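Local coordinates for protein GDSL-like Lipase (Parabacteroides distasonis, PDB 3P94) that probably acts as a secreted or exported SGNH-family serine hydrolase, perhaps a lysophospholipase, using a flavodoxin-like fold, at residues E61-F66 with A107-A112; C120-A125 with K145-Y150. All coordinates share one frame; numbering follows the deposited sequence.

Contact 1 of 2, residues E61-F66 with A107-A112; sequences EMLVRF and AELAKA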
ATOM      1  N   GLU A  61      -4.925 -10.173  -4.070  1.00 13.09           N
ATOM      2  CA  GLU A  61      -6.242  -9.873  -3.474  1.00 12.40           C
ATOM      3  C   GLU A  61      -6.620  -8.439  -3.760  1.00 14.90           C
ATOM      4  O   GLU A  61      -7.775  -8.136  -4.044  1.00 13.71           O
ATOM      5  CB  GLU A  61      -6.277 -10.119  -1.957  1.00 13.35           C
ATOM      6  CG  GLU A  61      -6.106 -11.580  -1.565  1.00 15.11           C
ATOM      7  CD  GLU A  61      -4.697 -11.954  -1.138  1.00 27.08           C
ATOM      8  OE1 GLU A  61      -3.734 -11.254  -1.533  1.00 19.69           O
ATOM      9  OE2 GLU A  61      -4.563 -12.931  -0.370  1.00 23.07           O
HETATM   10  N   MSE A  62      -5.626  -7.560  -3.716  1.00  9.38           N
HETATM   11  CA  MSE A  62      -5.829  -6.147  -3.951  1.00  7.87           C
HETATM   12  C   MSE A  62      -6.303  -5.862  -5.371  1.00 12.86           C
HETATM   13  O   MSE A  62      -7.237  -5.065  -5.542  1.00 13.02           O
HETATM   14  CB  MSE A  62      -4.545  -5.392  -3.628  1.00  8.80           C
HETATM   15  CG  MSE A  62      -4.334  -5.236  -2.154  1.00 14.43           C
HETATM   16 SE   MSE A  62      -2.796  -4.114  -1.905  0.75 19.58          SE
HETATM   17  CE  MSE A  62      -1.928  -5.245  -0.527  1.00 17.42           C
ATOM     18  N   LEU A  63      -5.708  -6.522  -6.383  1.00 11.15           N
ATOM     19  CA  LEU A  63      -6.129  -6.348  -7.781  1.00 10.30           C
ATOM     20  C   LEU A  63      -7.604  -6.791  -7.951  1.00 13.69           C
ATOM     21  O   LEU A  63      -8.370  -6.123  -8.651  1.00 14.34           O
ATOM     22  CB  LEU A  63      -5.201  -7.134  -8.741  1.00  9.89           C
ATOM     23  CG  LEU A  63      -5.587  -7.147 -10.236  1.00 14.04           C
ATOM     24  CD1 LEU A  63      -5.679  -5.722 -10.818  1.00 13.43           C
ATOM     25  CD2 LEU A  63      -4.610  -7.975 -11.047  1.00 14.36           C
ATOM     26  N   VAL A  64      -8.005  -7.878  -7.278  1.00 10.84           N
ATOM     27  CA  VAL A  64      -9.377  -8.399  -7.339  1.00 10.54           C
ATOM     28  C   VAL A  64     -10.349  -7.473  -6.537  1.00 15.39           C
ATOM     29  O   VAL A  64     -11.444  -7.178  -7.012  1.00 14.50           O
ATOM     30  CB  VAL A  64      -9.429  -9.877  -6.873  1.00 14.64           C
ATOM     31  CG1 VAL A  64     -10.866 -10.353  -6.637  1.00 14.24           C
ATOM     32  CG2 VAL A  64      -8.737 -10.775  -7.896  1.00 14.48           C
ATOM     33  N   ARG A  65      -9.928  -6.991  -5.368  1.00 13.56           N
ATOM     34  CA  ARG A  65     -10.704  -6.098  -4.490  1.00 13.98           C
ATOM     35  C   ARG A  65     -10.785  -4.646  -5.031  1.00 17.34           C
ATOM     36  O   ARG A  65     -11.654  -3.877  -4.610  1.00 15.46           O
ATOM     37  CB  ARG A  65     -10.019  -6.097  -3.108  1.00 17.26           C
ATOM     38  CG  ARG A  65     -10.786  -5.400  -2.024  1.00 21.38           C
ATOM     39  CD  ARG A  65     -10.288  -5.764  -0.659  1.00 21.56           C
ATOM     40  NE  ARG A  65      -8.876  -5.436  -0.390  1.00 16.22           N
ATOM     41  CZ  ARG A  65      -8.440  -4.276   0.097  1.00 26.19           C
ATOM     42  NH1 ARG A  65      -9.272  -3.254   0.245  1.00 13.65           N
ATOM     43  NH2 ARG A  65      -7.166  -4.126   0.422  1.00 17.43           N
ATOM     44  N   PHE A  66      -9.860  -4.275  -5.944  1.00 16.08           N
ATOM     45  CA  PHE A  66      -9.689  -2.938  -6.519  1.00 14.92           C
ATOM     46  C   PHE A  66     -10.975  -2.309  -7.044  1.00 18.05           C
ATOM     47  O   PHE A  66     -11.187  -1.117  -6.835  1.00 16.05           O
ATOM     48  CB  PHE A  66      -8.641  -2.966  -7.650  1.00 16.72           C
ATOM     49  CG  PHE A  66      -7.930  -1.652  -7.867  1.00 17.67           C
ATOM     50  CD1 PHE A  66      -6.931  -1.228  -6.990  1.00 20.22           C
ATOM     51  CD2 PHE A  66      -8.236  -0.853  -8.959  1.00 18.72           C
ATOM     52  CE1 PHE A  66      -6.272  -0.013  -7.188  1.00 20.41           C
ATOM     53  CE2 PHE A  66      -7.571   0.362  -9.158  1.00 21.47           C
ATOM     54  CZ  PHE A  66      -6.593   0.770  -8.274  1.00 19.72           C
ATOM     55  N   ALA A 107      -2.701   0.081 -11.681  1.00 12.21           N
ATOM     56  CA  ALA A 107      -2.446   1.408 -12.257  1.00 12.74           C
ATOM     57  C   ALA A 107      -3.251   1.607 -13.538  1.00 17.39           C
ATOM     58  O   ALA A 107      -3.858   2.662 -13.716  1.00 17.67           O
ATOM     59  CB  ALA A 107      -0.949   1.597 -12.531  1.00 14.17           C
ATOM     60  N   GLU A 108      -3.291   0.584 -14.406  1.00 14.24           N
ATOM     61  CA  GLU A 108      -4.013   0.655 -15.680  1.00 14.99           C
ATOM     62  C   GLU A 108      -5.533   0.699 -15.464  1.00 19.08           C
ATOM     63  O   GLU A 108      -6.218   1.427 -16.187  1.00 19.04           O
ATOM     64  CB  GLU A 108      -3.612  -0.504 -16.597  1.00 17.08           C
ATOM     65  CG  GLU A 108      -2.192  -0.353 -17.137  1.00 25.16           C
ATOM     66  CD  GLU A 108      -1.738  -1.342 -18.194  1.00 35.26           C
ATOM     67  OE1 GLU A 108      -2.444  -2.347 -18.438  1.00 23.24           O
ATOM     68  OE2 GLU A 108      -0.668  -1.099 -18.793  1.00 23.62           O
ATOM     69  N   LEU A 109      -6.056  -0.035 -14.463  1.00 15.82           N
ATOM     70  CA  LEU A 109      -7.490  -0.004 -14.135  1.00 15.80           C
ATOM     71  C   LEU A 109      -7.883   1.368 -13.593  1.00 16.47           C
ATOM     72  O   LEU A 109      -8.943   1.884 -13.953  1.00 15.35           O
ATOM     73  CB  LEU A 109      -7.870  -1.103 -13.113  1.00 15.48           C
ATOM     74  CG  LEU A 109      -7.961  -2.529 -13.643  1.00 19.65           C
ATOM     75  CD1 LEU A 109      -8.174  -3.500 -12.498  1.00 20.21           C
ATOM     76  CD2 LEU A 109      -9.086  -2.691 -14.686  1.00 19.80           C
ATOM     77  N   ALA A 110      -7.021   1.966 -12.744  1.00 12.56           N
ATOM     78  CA  ALA A 110      -7.255   3.294 -12.188  1.00 12.66           C
ATOM     79  C   ALA A 110      -7.254   4.349 -13.297  1.00 15.63           C
ATOM     80  O   ALA A 110      -8.162   5.183 -13.322  1.00 15.98           O
ATOM     81  CB  ALA A 110      -6.194   3.626 -11.145  1.00 13.71           C
ATOM     82  N   LYS A 111      -6.268   4.303 -14.224  1.00 11.04           N
ATOM     83  CA  LYS A 111      -6.194   5.284 -15.304  0.60 11.53           C
ATOM     84  C   LYS A 111      -7.427   5.184 -16.239  1.00 16.84           C
ATOM     85  O   LYS A 111      -7.968   6.217 -16.656  1.00 16.99           O
ATOM     86  CB  LYS A 111      -4.884   5.138 -16.090  0.60 14.18           C
ATOM     87  CG  LYS A 111      -4.671   6.252 -17.120  0.60 19.35           C
ATOM     88  CD  LYS A 111      -3.419   6.015 -17.963  0.60 33.11           C
ATOM     89  CE  LYS A 111      -3.413   6.820 -19.243  0.60 40.16           C
ATOM     90  NZ  LYS A 111      -3.392   8.287 -18.989  0.60 48.00           N
ATOM     91  N   ALA A 112      -7.885   3.957 -16.547  1.00 14.58           N
ATOM     92  CA  ALA A 112      -9.058   3.727 -17.401  1.00 14.75           C
ATOM     93  C   ALA A 112     -10.348   4.287 -16.760  1.00 19.14           C
ATOM     94  O   ALA A 112     -11.306   4.592 -17.465  1.00 18.90           O
ATOM     95  CB  ALA A 112      -9.211   2.238 -17.662  1.00 15.32           C
TER
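Phe66 faces helix 96-112 and gives up the largest single share of the 172 Å² buried between the two segments, with Leu109 close behind. The ring end does the touching: CE2 lies 4.0 Å from the backbone N of Ala110 and 4.1 Å from Ala110 CB. Phe66 CZ is also 4.1 Å from that methyl, while Phe66 CD2 meets Leu109 CB at 4.2 Å. The ring meets Leu109 CB and Ala110 N obliquely, sliding past the Leu109 side chain in the opposite direction. Phe66 CG is anti to the backbone N (chi1 -153°), which carries the ring across the gap between axes 11.0 Å apart. With an angle of 16° between their N-to-C directions, segments 61-66 and 107-112 run almost parallel, as expected for neighbouring crossover helices on one side of the parallel sheet in a flavodoxin-like domain. Met106 and Ile71 also touch Phe66. Replacing the ring with an alanine side chain is likely to leave a gap beside Ala110 and Leu109 CB, since no other side chain of 61-66 touches Ala110. The partly exposed flank is sparser: Leu63 and Leu109 cross at about a right angle and meet through one pair of methyls, CD1 to CD1, at 3.7 Å. Though the closest approach of the contact, it uses one atom a side, against three of the ring. Leu63 also touches Asn102 and Ser105.

Contact 2 of 2, residues C120-A125 with K145-Y150; sequences CSVLPA and KWIKEY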
ATOM      1  N   CYS A 120       3.547   4.092  -3.676  1.00 16.44           N
ATOM      2  CA  CYS A 120       4.425   4.197  -2.513  1.00 15.91           C
ATOM      3  C   CYS A 120       5.494   3.139  -2.570  1.00 17.98           C
ATOM      4  O   CYS A 120       5.206   1.983  -2.878  1.00 15.87           O
ATOM      5  CB  CYS A 120       3.633   4.076  -1.214  1.00 16.23           C
ATOM      6  SG  CYS A 120       2.345   5.328  -1.008  1.00 20.48           S
ATOM      7  N   SER A 121       6.712   3.516  -2.162  1.00 16.10           N
ATOM      8  CA  SER A 121       7.825   2.589  -2.010  1.00 16.00           C
ATOM      9  C   SER A 121       7.452   1.572  -0.963  1.00 19.88           C
ATOM     10  O   SER A 121       6.941   1.963   0.091  1.00 19.01           O
ATOM     11  CB  SER A 121       9.063   3.346  -1.532  1.00 20.35           C
ATOM     12  OG  SER A 121       8.861   3.834  -0.214  1.00 22.82           O
ATOM     13  N   VAL A 122       7.717   0.287  -1.221  1.00 17.43           N
ATOM     14  CA  VAL A 122       7.510  -0.755  -0.217  1.00 16.26           C
ATOM     15  C   VAL A 122       8.465  -0.393   0.932  1.00 19.02           C
ATOM     16  O   VAL A 122       9.600   0.036   0.675  1.00 17.23           O
ATOM     17  CB  VAL A 122       7.741  -2.181  -0.797  1.00 20.16           C
ATOM     18  CG1 VAL A 122       7.622  -3.252   0.286  1.00 20.00           C
ATOM     19  CG2 VAL A 122       6.764  -2.471  -1.937  1.00 19.54           C
ATOM     20  N   LEU A 123       7.980  -0.470   2.183  1.00 14.59           N
ATOM     21  CA  LEU A 123       8.790  -0.107   3.342  1.00 14.53           C
ATOM     22  C   LEU A 123      10.002  -1.050   3.505  1.00 18.86           C
ATOM     23  O   LEU A 123       9.941  -2.220   3.099  1.00 16.83           O
ATOM     24  CB  LEU A 123       7.940  -0.111   4.618  1.00 14.15           C
ATOM     25  CG  LEU A 123       7.395   1.237   5.105  1.00 20.07           C
ATOM     26  CD1 LEU A 123       6.564   1.938   4.041  1.00 21.15           C
ATOM     27  CD2 LEU A 123       6.568   1.069   6.364  1.00 21.19           C
ATOM     28  N   PRO A 124      11.109  -0.552   4.110  1.00 16.10           N
ATOM     29  CA  PRO A 124      12.250  -1.442   4.385  1.00 16.14           C
ATOM     30  C   PRO A 124      11.828  -2.587   5.313  1.00 19.25           C
ATOM     31  O   PRO A 124      10.949  -2.411   6.156  1.00 18.50           O
ATOM     32  CB  PRO A 124      13.262  -0.526   5.080  1.00 18.76           C
ATOM     33  CG  PRO A 124      12.808   0.851   4.828  1.00 22.42           C
ATOM     34  CD  PRO A 124      11.337   0.800   4.664  1.00 17.59           C
ATOM     35  N   ALA A 125      12.395  -3.772   5.095  1.00 16.19           N
ATOM     36  CA  ALA A 125      12.167  -4.958   5.917  1.00 15.65           C
ATOM     37  C   ALA A 125      13.385  -5.842   5.815  1.00 20.99           C
ATOM     38  O   ALA A 125      13.776  -6.224   4.713  1.00 19.87           O
ATOM     39  CB  ALA A 125      10.915  -5.706   5.490  1.00 15.42           C
ATOM     40  N   LYS A 145      12.597  -0.325  -7.324  1.00 16.80           N
ATOM     41  CA  LYS A 145      13.285   0.164  -8.514  1.00 17.43           C
ATOM     42  C   LYS A 145      12.329   0.116  -9.701  1.00 19.51           C
ATOM     43  O   LYS A 145      12.243   1.085 -10.458  1.00 18.48           O
ATOM     44  CB  LYS A 145      14.553  -0.669  -8.782  1.00 20.67           C
ATOM     45  CG  LYS A 145      15.556   0.026  -9.664  1.00 40.75           C
ATOM     46  CD  LYS A 145      16.653  -0.924 -10.114  1.00 52.02           C
ATOM     47  CE  LYS A 145      17.507  -0.286 -11.190  1.00 59.75           C
ATOM     48  NZ  LYS A 145      18.397  -1.278 -11.845  1.00 74.10           N
ATOM     49  N   TRP A 146      11.592  -1.005  -9.836  1.00 16.13           N
ATOM     50  CA  TRP A 146      10.604  -1.216 -10.901  1.00 15.99           C
ATOM     51  C   TRP A 146       9.415  -0.269 -10.755  1.00 18.91           C
ATOM     52  O   TRP A 146       8.995   0.324 -11.756  1.00 16.67           O
ATOM     53  CB  TRP A 146      10.118  -2.667 -10.914  1.00 14.58           C
ATOM     54  CG  TRP A 146      11.159  -3.657 -11.348  1.00 16.61           C
ATOM     55  CD1 TRP A 146      12.240  -3.426 -12.154  1.00 20.10           C
ATOM     56  CD2 TRP A 146      11.199  -5.047 -11.011  1.00 16.85           C
ATOM     57  NE1 TRP A 146      12.940  -4.587 -12.351  1.00 20.17           N
ATOM     58  CE2 TRP A 146      12.327  -5.601 -11.651  1.00 21.68           C
ATOM     59  CE3 TRP A 146      10.384  -5.881 -10.231  1.00 18.41           C
ATOM     60  CZ2 TRP A 146      12.659  -6.953 -11.538  1.00 21.68           C
ATOM     61  CZ3 TRP A 146      10.712  -7.221 -10.124  1.00 20.05           C
ATOM     62  CH2 TRP A 146      11.821  -7.748 -10.792  1.00 21.48           C
ATOM     63  N   ILE A 147       8.885  -0.125  -9.519  1.00 16.18           N
ATOM     64  CA  ILE A 147       7.757   0.772  -9.229  1.00 15.34           C
ATOM     65  C   ILE A 147       8.134   2.211  -9.597  1.00 19.18           C
ATOM     66  O   ILE A 147       7.370   2.874 -10.303  1.00 17.29           O
ATOM     67  CB  ILE A 147       7.300   0.680  -7.748  1.00 16.64           C
ATOM     68  CG1 ILE A 147       6.757  -0.727  -7.401  1.00 16.93           C
ATOM     69  CG2 ILE A 147       6.240   1.771  -7.426  1.00 15.80           C
ATOM     70  CD1 ILE A 147       6.586  -0.963  -5.835  1.00 19.64           C
ATOM     71  N   LYS A 148       9.305   2.686  -9.113  1.00 17.55           N
ATOM     72  CA  LYS A 148       9.782   4.049  -9.376  1.00 18.26           C
ATOM     73  C   LYS A 148       9.971   4.316 -10.876  1.00 22.39           C
ATOM     74  O   LYS A 148       9.558   5.373 -11.357  1.00 21.86           O
ATOM     75  CB  LYS A 148      11.086   4.339  -8.620  1.00 21.13           C
ATOM     76  CG  LYS A 148      11.414   5.839  -8.608  1.00 29.15           C
ATOM     77  CD  LYS A 148      12.775   6.137  -7.988  1.00 38.80           C
ATOM     78  CE  LYS A 148      12.981   7.627  -7.815  1.00 44.23           C
ATOM     79  NZ  LYS A 148      12.920   8.366  -9.115  1.00 41.94           N
ATOM     80  N   GLU A 149      10.598   3.374 -11.604  1.00 19.21           N
ATOM     81  CA  GLU A 149      10.834   3.497 -13.044  1.00 17.71           C
ATOM     82  C   GLU A 149       9.498   3.548 -13.809  1.00 20.36           C
ATOM     83  O   GLU A 149       9.351   4.378 -14.711  1.00 19.06           O
ATOM     84  CB  GLU A 149      11.711   2.347 -13.538  1.00 19.34           C
ATOM     85  CG  GLU A 149      13.199   2.656 -13.448  1.00 31.06           C
ATOM     86  CD  GLU A 149      14.149   1.477 -13.327  1.00 57.25           C
ATOM     87  OE1 GLU A 149      13.783   0.356 -13.749  1.00 49.81           O
ATOM     88  OE2 GLU A 149      15.274   1.684 -12.817  1.00 55.71           O
ATOM     89  N   TYR A 150       8.518   2.711 -13.418  1.00 17.55           N
ATOM     90  CA  TYR A 150       7.171   2.713 -14.002  1.00 17.56           C
ATOM     91  C   TYR A 150       6.461   4.059 -13.731  1.00 22.01           C
ATOM     92  O   TYR A 150       5.880   4.637 -14.653  1.00 21.18           O
ATOM     93  CB  TYR A 150       6.320   1.540 -13.470  1.00 17.60           C
ATOM     94  CG  TYR A 150       4.923   1.508 -14.057  1.00 18.72           C
ATOM     95  CD1 TYR A 150       4.686   0.967 -15.317  1.00 20.18           C
ATOM     96  CD2 TYR A 150       3.843   2.061 -13.374  1.00 19.53           C
ATOM     97  CE1 TYR A 150       3.410   0.966 -15.876  1.00 19.28           C
ATOM     98  CE2 TYR A 150       2.564   2.083 -13.933  1.00 20.36           C
ATOM     99  CZ  TYR A 150       2.349   1.527 -15.180  1.00 22.17           C
ATOM    100  OH  TYR A 150       1.082   1.571 -15.724  1.00 19.23           O
TER
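Ile147 crosses from its helix to the backbone and side chain of segment 120-125. Its CB points toward that segment, yet lies 5.5 Å from Cys120 O, too far for contact. The chain divides here. The CG2 branch, anti to the backbone N, comes only within 4.7 Å of Cys120 O. The other branch, CG1, is anti to the carbonyl carbon (chi1 -64°) and likewise stays short of the segment. From CG1 the nearly extended second torsion (chi2 167°) sends CD1 forward, and this terminal methyl makes the contact. It meets Val122 CG2 at 4.2 Å, the two side chains crossing at about a right angle, and lies 4.4 Å from Cys120 O. The first is apolar packing and the second a loose approach of a methyl to a carbonyl oxygen. At Cys120 the bond from CA to CB is directed away from the helix, and it is the carbonyl oxygen that meets Ile147. Burial is modest, 95 Å² summed over both sides, although all three touching residues are buried. A polar tie lies one residue before the helical segment: Asn144 OD1 accepts a hydrogen bond from Val122 N. Strand 116-120 ends at Cys120, and helix 137-153 subsequently leads to the adjacent parallel strand 157-159, completing a beta-alpha-beta crossover. Ile147 also touches Leu103 of helix 96-112 and Tyr158 of strand 157-159, so its side chain joins helix 137-153 to both of those elements and to the loop after strand 116-120.

Both contacts involve crossover helices on the same side of the parallel sheet, but join different elements. Contact 1 pairs two helical segments running nearly parallel, from helices 59-71 and 96-112, and runs from a single buried phenylalanine ring to a partly exposed leucine pair. Contact 2 is smaller and wholly buried, setting helix 137-153 against the loop that leaves strand 116-120; an aliphatic tip replaces the ring. Their centres are 18 Å apart, with helix 96-112 as the bridge: Ala107 CB packs against Tyr150 OH at 3.8 Å, while Leu103 touches Ile147. Apolar packing dominates both, but contact 2 adds an adjoining backbone-to-side-chain hydrogen bond, given by Val122 N to Asn144.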